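Local coordinates for YceI-like domain protein (Burkholderia cenocepacia BC7, PDB 5IXH) that is a bacterial lipocalin of the YceI-like family that holds an octaprenyl diphosphate along its beta barrel and probably captures antibiotics outside the cell, at residues A38-G43 and I86-G91; N92-T97 and V113-N118. All coordinates share one frame; numbering follows the deposited sequence. Where two conformers were deposited one is given.

Contact 1 of 2, residues A38-G43 and I86-G91; sequences AKAAQG and IAPAGG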
ATOM      1  N   ALA A  38       1.885 -24.003   5.221  1.00 25.92           N
ATOM      2  CA  ALA A  38       1.287 -25.341   5.214  1.00 26.83           C
ATOM      3  C   ALA A  38      -0.239 -25.275   5.159  1.00 25.76           C
ATOM      4  O   ALA A  38      -0.892 -26.273   4.836  1.00 26.53           O
ATOM      5  CB  ALA A  38       1.741 -26.133   6.441  1.00 31.04           C
ATOM      6  N   LYS A  39      -0.792 -24.109   5.491  1.00 24.39           N
ATOM      7  CA  LYS A  39      -2.231 -23.862   5.468  1.00 24.76           C
ATOM      8  C   LYS A  39      -2.498 -22.437   4.941  1.00 22.02           C
ATOM      9  O   LYS A  39      -3.188 -21.624   5.569  1.00 21.39           O
ATOM     10  CB  LYS A  39      -2.817 -24.007   6.870  1.00 28.34           C
ATOM     11  CG  LYS A  39      -2.620 -25.379   7.514  1.00 57.69           C
ATOM     12  CD  LYS A  39      -3.939 -26.120   7.725  1.00 81.92           C
ATOM     13  CE  LYS A  39      -4.568 -26.570   6.410  1.00 75.49           C
ATOM     14  NZ  LYS A  39      -5.833 -27.338   6.626  1.00 68.70           N
ATOM     15  N   ALA A  40      -1.949 -22.134   3.770  1.00 21.58           N
ATOM     16  CA  ALA A  40      -1.891 -20.767   3.263  1.00 20.55           C
ATOM     17  C   ALA A  40      -3.260 -20.122   3.130  1.00 21.10           C
ATOM     18  O   ALA A  40      -3.427 -18.959   3.472  1.00 19.25           O
ATOM     19  CB  ALA A  40      -1.158 -20.759   1.921  1.00 25.89           C
ATOM     20  N   ALA A  41      -4.232 -20.870   2.617  1.00 21.69           N
ATOM     21  CA  ALA A  41      -5.558 -20.318   2.363  1.00 21.52           C
ATOM     22  C   ALA A  41      -6.305 -19.932   3.630  1.00 21.31           C
ATOM     23  O   ALA A  41      -7.304 -19.223   3.563  1.00 22.02           O
ATOM     24  CB  ALA A  41      -6.380 -21.289   1.549  1.00 23.76           C
ATOM     25  N   GLN A  42      -5.819 -20.405   4.779  1.00 21.16           N
ATOM     26  CA  GLN A  42      -6.401 -20.064   6.074  1.00 21.31           C
ATOM     27  C   GLN A  42      -5.804 -18.796   6.667  1.00 19.60           C
ATOM     28  O   GLN A  42      -6.256 -18.355   7.709  1.00 21.51           O
ATOM     29  CB  GLN A  42      -6.196 -21.206   7.069  1.00 23.34           C
ATOM     30  CG  GLN A  42      -6.922 -22.476   6.670  1.00 28.25           C
ATOM     31  CD  GLN A  42      -6.692 -23.638   7.626  1.00 45.64           C
ATOM     32  OE1 GLN A  42      -6.861 -24.796   7.248  1.00 59.50           O
ATOM     33  NE2 GLN A  42      -6.317 -23.337   8.868  1.00 44.34           N
ATOM     34  N   GLY A  43      -4.794 -18.221   6.013  1.00 18.51           N
ATOM     35  CA  GLY A  43      -4.113 -17.045   6.530  1.00 17.27           C
ATOM     36  C   GLY A  43      -4.910 -15.766   6.383  1.00 16.45           C
ATOM     37  O   GLY A  43      -5.965 -15.714   5.731  1.00 17.82           O
ATOM     38  N   ILE A  86      -6.479 -16.024   0.226  1.00 12.30           N
ATOM     39  CA  ILE A  86      -5.086 -16.200  -0.139  1.00 13.44           C
ATOM     40  C   ILE A  86      -5.006 -17.414  -1.042  1.00 12.36           C
ATOM     41  O   ILE A  86      -5.358 -18.531  -0.631  1.00 13.90           O
ATOM     42  CB  ILE A  86      -4.167 -16.402   1.086  1.00 14.37           C
ATOM     43  CG1 ILE A  86      -4.233 -15.178   1.986  1.00 15.51           C
ATOM     44  CG2 ILE A  86      -2.718 -16.679   0.632  1.00 16.19           C
ATOM     45  CD1 ILE A  86      -3.435 -15.325   3.274  1.00 21.75           C
ATOM     46  N   ALA A  87      -4.557 -17.231  -2.280  1.00 12.75           N
ATOM     47  CA  ALA A  87      -4.462 -18.270  -3.281  1.00 11.97           C
ATOM     48  C   ALA A  87      -3.020 -18.582  -3.602  1.00 12.83           C
ATOM     49  O   ALA A  87      -2.309 -17.741  -4.140  1.00 13.87           O
ATOM     50  CB  ALA A  87      -5.173 -17.825  -4.565  1.00 14.15           C
ATOM     51  N   PRO A  88      -2.546 -19.763  -3.252  1.00 12.96           N
ATOM     52  CA  PRO A  88      -1.161 -20.081  -3.626  1.00 13.52           C
ATOM     53  C   PRO A  88      -0.943 -19.964  -5.133  1.00 15.06           C
ATOM     54  O   PRO A  88      -1.806 -20.401  -5.929  1.00 19.57           O
ATOM     55  CB  PRO A  88      -0.985 -21.510  -3.123  1.00 18.27           C
ATOM     56  CG  PRO A  88      -2.044 -21.689  -2.063  1.00 21.82           C
ATOM     57  CD  PRO A  88      -3.208 -20.852  -2.516  1.00 13.65           C
ATOM     58  N   ALA A  89       0.175 -19.371  -5.536  1.00 16.60           N
ATOM     59  CA  ALA A  89       0.511 -19.194  -6.954  1.00 19.72           C
ATOM     60  C   ALA A  89       1.749 -20.005  -7.351  1.00 26.56           C
ATOM     61  O   ALA A  89       2.233 -19.860  -8.470  1.00 37.38           O
ATOM     62  CB  ALA A  89       0.725 -17.729  -7.262  1.00 22.72           C
ATOM     63  N   GLY A  90       2.246 -20.861  -6.452  1.00 19.49           N
ATOM     64  CA  GLY A  90       3.454 -21.652  -6.676  1.00 23.18           C
ATOM     65  C   GLY A  90       4.728 -20.914  -6.259  1.00 22.01           C
ATOM     66  O   GLY A  90       4.751 -19.717  -6.241  1.00 21.14           O
ATOM     67  N   GLY A  91       5.795 -21.634  -5.914  1.00 23.30           N
ATOM     68  CA  GLY A  91       7.086 -20.980  -5.663  1.00 24.10           C
ATOM     69  C   GLY A  91       7.158 -19.796  -4.678  1.00 23.55           C
ATOM     70  O   GLY A  91       7.740 -18.738  -4.943  1.00 28.58           O
TER
HETATM   71  O   HOH W   1      -8.347 -18.232   1.208  1.00 21.76           O
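One hydrogen bond, from Gly43 N at 3.0 Å, grips Ala40 O, and Ile86 packs on the same oxygen with its CB and CG2, CB at 3.6 Å from Ala40 O. That bond belongs to the 3-10 turn 40-42. On the turn's outer side the ammonium of Lys39 reaches over to Gln42, with Lys39 NZ 2.8 Å from Gln42 OE1 and above the amide's carbonyl plane. Ile86 carries most of the packing. CG1 stands beside the backbone N (chi1 -61°) and CD1 extends anti to CA (chi2 176°), so the methyl ends 3.5 Å from Gly43 C. The loop joins two neighbouring strands of the lipocalin-like antiparallel barrel, and Ile86 also touches the bound octaprenyl chain. No direct hydrogen bond crosses the contact. Instead a water donates to Ala41 O (2.8 Å) and accepts from Ile86 N (3.1 Å). Beside this bridge lies a bent CA-H...O contact, with Ala41 CA 3.5 Å from Ile86 O and 141° at the hydrogen. Further along, Ala40 CB meets Pro88 CG loosely at 4.2 Å.

Contact 2 of 2, residues N92-T97 and V113-N118; sequences NKYNVT and VTVAQN. With OTP ((2E,6E,10E,14E,18E,22E,26E)-3,7,11,15,19,23,27,31-octamethyldotriaconta-2,6,10,14,18,22,26,30-octaenyl trihydrogen diphosphate), chain C.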
ATOM      1  N   ASN A  92       6.581 -20.007  -3.521  1.00 20.19           N
ATOM      2  CA  ASN A  92       6.508 -19.001  -2.468  1.00 17.88           C
ATOM      3  C   ASN A  92       5.781 -17.722  -2.828  1.00 16.54           C
ATOM      4  O   ASN A  92       5.921 -16.722  -2.111  1.00 16.40           O
ATOM      5  CB  ASN A  92       7.917 -18.683  -1.973  1.00 18.90           C
ATOM      6  CG  ASN A  92       8.622 -19.914  -1.464  1.00 20.19           C
ATOM      7  OD1 ASN A  92       8.087 -20.620  -0.608  1.00 29.35           O
ATOM      8  ND2 ASN A  92       9.766 -20.230  -2.044  1.00 21.51           N
ATOM      9  N   LYS A  93       4.986 -17.751  -3.885  1.00 16.72           N
ATOM     10  CA  LYS A  93       4.150 -16.630  -4.283  1.00 15.19           C
ATOM     11  C   LYS A  93       2.684 -16.929  -3.971  1.00 13.70           C
ATOM     12  O   LYS A  93       2.234 -18.062  -4.136  1.00 14.98           O
ATOM     13  CB  LYS A  93       4.290 -16.409  -5.788  1.00 22.55           C
ATOM     14  CG  LYS A  93       3.924 -14.989  -6.199  1.00 52.03           C
ATOM     15  CD  LYS A  93       4.333 -14.666  -7.634  1.00 61.69           C
ATOM     16  CE  LYS A  93       4.329 -13.155  -7.866  1.00 77.00           C
ATOM     17  NZ  LYS A  93       4.463 -12.769  -9.304  1.00 66.29           N
ATOM     18  N   TYR A  94       1.965 -15.906  -3.537  1.00 13.75           N
ATOM     19  CA  TYR A  94       0.575 -16.030  -3.131  1.00 13.91           C
ATOM     20  C   TYR A  94      -0.187 -14.838  -3.641  1.00 16.48           C
ATOM     21  O   TYR A  94       0.243 -13.706  -3.443  1.00 18.74           O
ATOM     22  CB  TYR A  94       0.470 -16.064  -1.611  1.00 16.31           C
ATOM     23  CG  TYR A  94       1.189 -17.241  -1.059  1.00 15.78           C
ATOM     24  CD1 TYR A  94       2.541 -17.197  -0.737  1.00 18.24           C
ATOM     25  CD2 TYR A  94       0.549 -18.466  -0.933  1.00 17.51           C
ATOM     26  CE1 TYR A  94       3.186 -18.303  -0.300  1.00 18.47           C
ATOM     27  CE2 TYR A  94       1.183 -19.556  -0.490  1.00 20.93           C
ATOM     28  CZ  TYR A  94       2.514 -19.492  -0.167  1.00 19.12           C
ATOM     29  OH  TYR A  94       3.169 -20.615   0.275  1.00 25.60           O
ATOM     30  N   ASN A  95      -1.338 -15.059  -4.253  1.00 12.48           N
ATOM     31  CA  ASN A  95      -2.216 -13.964  -4.628  1.00 12.83           C
ATOM     32  C   ASN A  95      -3.138 -13.677  -3.459  1.00 12.54           C
ATOM     33  O   ASN A  95      -3.922 -14.529  -3.043  1.00 12.90           O
ATOM     34  CB  ASN A  95      -2.983 -14.317  -5.898  1.00 13.19           C
ATOM     35  CG  ASN A  95      -2.127 -14.260  -7.120  1.00 17.20           C
ATOM     36  OD1 ASN A  95      -1.408 -13.272  -7.345  1.00 21.39           O
ATOM     37  ND2 ASN A  95      -2.195 -15.299  -7.933  1.00 21.50           N
ATOM     38  N   VAL A  96      -2.996 -12.502  -2.867  1.00 12.28           N
ATOM     39  CA  VAL A  96      -3.732 -12.116  -1.678  1.00 12.10           C
ATOM     40  C   VAL A  96      -4.803 -11.146  -2.125  1.00 11.85           C
ATOM     41  O   VAL A  96      -4.505 -10.065  -2.690  1.00 13.42           O
ATOM     42  CB  VAL A  96      -2.812 -11.480  -0.629  1.00 12.65           C
ATOM     43  CG1 VAL A  96      -3.601 -11.089   0.591  1.00 14.79           C
ATOM     44  CG2 VAL A  96      -1.707 -12.463  -0.228  1.00 13.29           C
ATOM     45  N   THR A  97      -6.045 -11.497  -1.855  1.00 11.03           N
ATOM     46  CA  THR A  97      -7.183 -10.682  -2.256  1.00 12.39           C
ATOM     47  C   THR A  97      -7.796 -10.077  -1.021  1.00 11.23           C
ATOM     48  O   THR A  97      -7.871 -10.720   0.035  1.00 12.75           O
ATOM     49  CB  THR A  97      -8.187 -11.529  -3.061  1.00 13.39           C
ATOM     50  OG1 THR A  97      -7.528 -11.931  -4.280  1.00 15.94           O
ATOM     51  CG2 THR A  97      -9.423 -10.779  -3.426  1.00 14.45           C
ATOM     52  N   VAL A 113       2.123 -11.624  -3.729  1.00 14.80           N
ATOM     53  CA  VAL A 113       3.020 -11.468  -2.577  1.00 14.28           C
ATOM     54  C   VAL A 113       3.985 -12.631  -2.536  1.00 15.42           C
ATOM     55  O   VAL A 113       3.571 -13.793  -2.632  1.00 16.88           O
ATOM     56  CB  VAL A 113       2.242 -11.469  -1.263  1.00 14.62           C
ATOM     57  CG1 VAL A 113       3.158 -11.331  -0.078  1.00 18.62           C
ATOM     58  CG2 VAL A 113       1.208 -10.332  -1.270  1.00 16.04           C
ATOM     59  N   THR A 114       5.265 -12.329  -2.365  0.57 18.45           N
ATOM     60  CA  THR A 114       6.285 -13.355  -2.185  0.57 15.44           C
ATOM     61  C   THR A 114       6.616 -13.444  -0.713  0.57 14.49           C
ATOM     62  O   THR A 114       6.832 -12.410  -0.057  0.57 21.96           O
ATOM     63  CB  THR A 114       7.522 -13.012  -2.983  0.57 14.20           C
ATOM     64  OG1 THR A 114       7.179 -12.890  -4.363  0.57 22.10           O
ATOM     65  CG2 THR A 114       8.576 -14.088  -2.815  0.57 17.50           C
ATOM     66  N   VAL A 115       6.665 -14.656  -0.174  1.00 15.92           N
ATOM     67  CA  VAL A 115       6.871 -14.870   1.249  1.00 14.85           C
ATOM     68  C   VAL A 115       8.149 -15.627   1.476  1.00 15.81           C
ATOM     69  O   VAL A 115       8.412 -16.596   0.782  1.00 17.45           O
ATOM     70  CB  VAL A 115       5.682 -15.640   1.881  1.00 17.33           C
ATOM     71  CG1 VAL A 115       5.885 -15.856   3.380  1.00 22.13           C
ATOM     72  CG2 VAL A 115       4.375 -14.913   1.627  1.00 19.58           C
ATOM     73  N   ALA A 116       8.958 -15.204   2.441  1.00 16.35           N
ATOM     74  CA  ALA A 116      10.149 -15.936   2.816  1.00 17.30           C
ATOM     75  C   ALA A 116      10.228 -16.098   4.326  1.00 19.29           C
ATOM     76  O   ALA A 116       9.816 -15.210   5.065  1.00 20.90           O
ATOM     77  CB  ALA A 116      11.402 -15.246   2.302  1.00 21.92           C
ATOM     78  N   GLN A 117      10.739 -17.211   4.802  1.00 21.56           N
ATOM     79  CA  GLN A 117      10.985 -17.387   6.222  1.00 23.48           C
ATOM     80  C   GLN A 117      12.445 -17.647   6.442  1.00 23.71           C
ATOM     81  O   GLN A 117      13.055 -18.434   5.731  1.00 24.24           O
ATOM     82  CB  GLN A 117      10.174 -18.556   6.780  1.00 32.51           C
ATOM     83  CG  GLN A 117      10.388 -18.751   8.274  1.00 38.21           C
ATOM     84  CD  GLN A 117       9.326 -19.620   8.909  1.00 50.44           C
ATOM     85  OE1 GLN A 117       8.490 -20.205   8.220  1.00 62.95           O
ATOM     86  NE2 GLN A 117       9.354 -19.712  10.233  1.00 56.24           N
ATOM     87  N   ASN A 118      13.015 -16.968   7.427  1.00 26.06           N
ATOM     88  CA  ASN A 118      14.356 -17.264   7.886  1.00 31.80           C
ATOM     89  C   ASN A 118      14.428 -17.130   9.397  1.00 26.23           C
ATOM     90  O   ASN A 118      14.237 -16.036   9.932  1.00 30.46           O
ATOM     91  CB  ASN A 118      15.374 -16.349   7.203  1.00 39.63           C
ATOM     92  CG  ASN A 118      15.477 -16.611   5.716  1.00 81.73           C
ATOM     93  OD1 ASN A 118      16.184 -17.526   5.284  1.00 65.79           O
ATOM     94  ND2 ASN A 118      14.763 -15.816   4.921  1.00 44.58           N
TER
HETATM   95  O7  OTP C 201       7.234  19.938 -12.614  1.00112.42           O
HETATM   96  P2  OTP C 201       5.873  19.469 -12.142  1.00111.96           P
HETATM   97  O5  OTP C 201       4.906  20.632 -12.135  1.00112.22           O
HETATM   98  O6  OTP C 201       5.356  18.386 -13.064  1.00112.37           O
HETATM   99  O4  OTP C 201       5.992  18.878 -10.674  1.00109.19           O
HETATM  100  P1  OTP C 201       4.757  18.574  -9.721  1.00105.37           P
HETATM  101  O2  OTP C 201       4.356  19.831  -8.983  1.00105.08           O
HETATM  102  O3  OTP C 201       3.586  18.061 -10.531  1.00106.31           O
HETATM  103  O1  OTP C 201       5.226  17.478  -8.671  1.00100.12           O
HETATM  104  C40 OTP C 201       4.512  16.269  -8.475  1.00 94.82           C
HETATM  105  C39 OTP C 201       5.098  15.721  -7.177  1.00 90.01           C
HETATM  106  C37 OTP C 201       4.747  14.525  -6.623  1.00 85.28           C
HETATM  107  C38 OTP C 201       5.458  14.173  -5.317  1.00 85.93           C
HETATM  108  C36 OTP C 201       3.698  13.565  -7.230  1.00 80.01           C
HETATM  109  C35 OTP C 201       2.724  13.138  -6.112  1.00 74.91           C
HETATM  110  C34 OTP C 201       2.161  11.723  -6.342  1.00 70.80           C
HETATM  111  C32 OTP C 201       1.595  11.050  -5.284  1.00 66.71           C
HETATM  112  C33 OTP C 201       1.520  11.684  -3.889  1.00 67.80           C
HETATM  113  C31 OTP C 201       1.020   9.638  -5.493  1.00 61.82           C
HETATM  114  C30 OTP C 201      -0.402   9.567  -4.900  1.00 57.51           C
HETATM  115  C29 OTP C 201      -0.398   8.336  -3.988  1.00 51.57           C
HETATM  116  C27 OTP C 201      -1.318   7.324  -4.107  1.00 50.35           C
HETATM  117  C28 OTP C 201      -2.456   7.297  -5.128  1.00 50.08           C
HETATM  118  C26 OTP C 201      -1.147   6.156  -3.133  1.00 49.48           C
HETATM  119  C25 OTP C 201      -2.493   5.724  -2.536  1.00 46.73           C
HETATM  120  C24 OTP C 201      -2.005   4.559  -1.668  1.00 45.68           C
HETATM  121  C22 OTP C 201      -2.167   4.543  -0.310  1.00 40.81           C
HETATM  122  C23 OTP C 201      -2.875   5.656   0.470  1.00 42.07           C
HETATM  123  C21 OTP C 201      -1.617   3.322   0.423  1.00 41.54           C
HETATM  124  C20 OTP C 201      -2.810   2.381   0.589  1.00 40.99           C
HETATM  125  C19 OTP C 201      -2.210   0.988   0.808  1.00 41.30           C
HETATM  126  C17 OTP C 201      -2.635   0.172   1.835  1.00 40.85           C
HETATM  127  C18 OTP C 201      -3.735   0.635   2.793  1.00 37.13           C
HETATM  128  C16 OTP C 201      -2.040  -1.230   2.049  1.00 41.02           C
HETATM  129  C15 OTP C 201      -0.846  -1.520   1.119  1.00 43.53           C
HETATM  130  C14 OTP C 201      -0.587  -3.035   1.150  1.00 44.14           C
HETATM  131  C12 OTP C 201      -1.317  -3.882   0.345  1.00 43.49           C
HETATM  132  C13 OTP C 201      -2.392  -3.388  -0.631  1.00 44.29           C
HETATM  133  C11 OTP C 201      -1.064  -5.396   0.376  1.00 44.97           C
HETATM  134  C10 OTP C 201      -0.487  -5.864   1.717  1.00 44.86           C
HETATM  135  C9  OTP C 201      -0.611  -7.395   1.669  1.00 46.35           C
HETATM  136  C7  OTP C 201      -0.445  -8.164   2.792  1.00 46.40           C
HETATM  137  C8  OTP C 201      -0.126  -7.522   4.143  1.00 44.76           C
HETATM  138  C6  OTP C 201      -0.600  -9.689   2.638  1.00 45.96           C
HETATM  139  C5  OTP C 201       0.526 -10.422   3.370  1.00 46.77           C
HETATM  140  C4  OTP C 201       0.605 -11.802   2.690  1.00 46.65           C
HETATM  141  C2  OTP C 201       0.165 -12.977   3.253  1.00 44.69           C
HETATM  142  C3  OTP C 201       0.325 -14.251   2.424  1.00 45.56           C
HETATM  143  C1  OTP C 201      -0.462 -13.063   4.648  1.00 44.53           C
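Two strands of a beta hairpin run antiparallel here, and the contact has a tight inner side and a loose outer one. Tyr94 and Val113 form the hydrogen-bonded pair: Tyr94 N to Val113 O and Val113 N to Tyr94 O are both 2.8 Å, each with the donor in the carbonyl plane. At the hairpin's open end Val115 N meets Asn92 O at 2.9 Å, nearly along the C=O axis (164° at the hydrogen); Asn92 is already loop, while the strand of Val115 runs on to Asn118. Inside, Val96 and Val113 each place CG2 beside the backbone N, and these methyls meet obliquely, CG2 to CG2 at 3.8 Å. The prenyl tail lies against both: OTP C4 is 3.8 Å from Val96 CG2 and 3.8 Å from Val113 CG1. Val115 CG2 touches Tyr94 CD1 at 3.8 Å, the side chains crossing near a right angle, while Phe35 packs edge-to-face with the Tyr94 ring. On the slack outer side Lys93 and Thr114 face solvent as a non-hydrogen-bonded pair, the extended lysine chain leading away and Lys93 CG 4.3 Å from Thr114 OG1. The closest approaches to the tail are methyl-to-carbon, consistent with apolar packing rather than directed bonds.

Both contacts lie at the barrel end where the prenyl tail stops, far from the diphosphate, with centres about 8 Å apart. Strands 78-90 and 93-102 follow one another and pair side by side, so contact 1 and contact 2 sit on adjoining strands; Ala87 O and Asn95 N, 2.9 Å apart, probably hydrogen-bond between them. Tyr94, of contact 2, packs against contact 1, with CE2 on Ala40 CB and CD2 on Pro88 CA. Each contact mixes buried and exposed residues; contact 1 gives the pocket Ile86, contact 2 gives it Val96 and Val113. Their chemistry differs: 92-97 with 113-118 is true sheet pairing, whereas 38-43 is a loop packed on its strand through carbon contacts and one water.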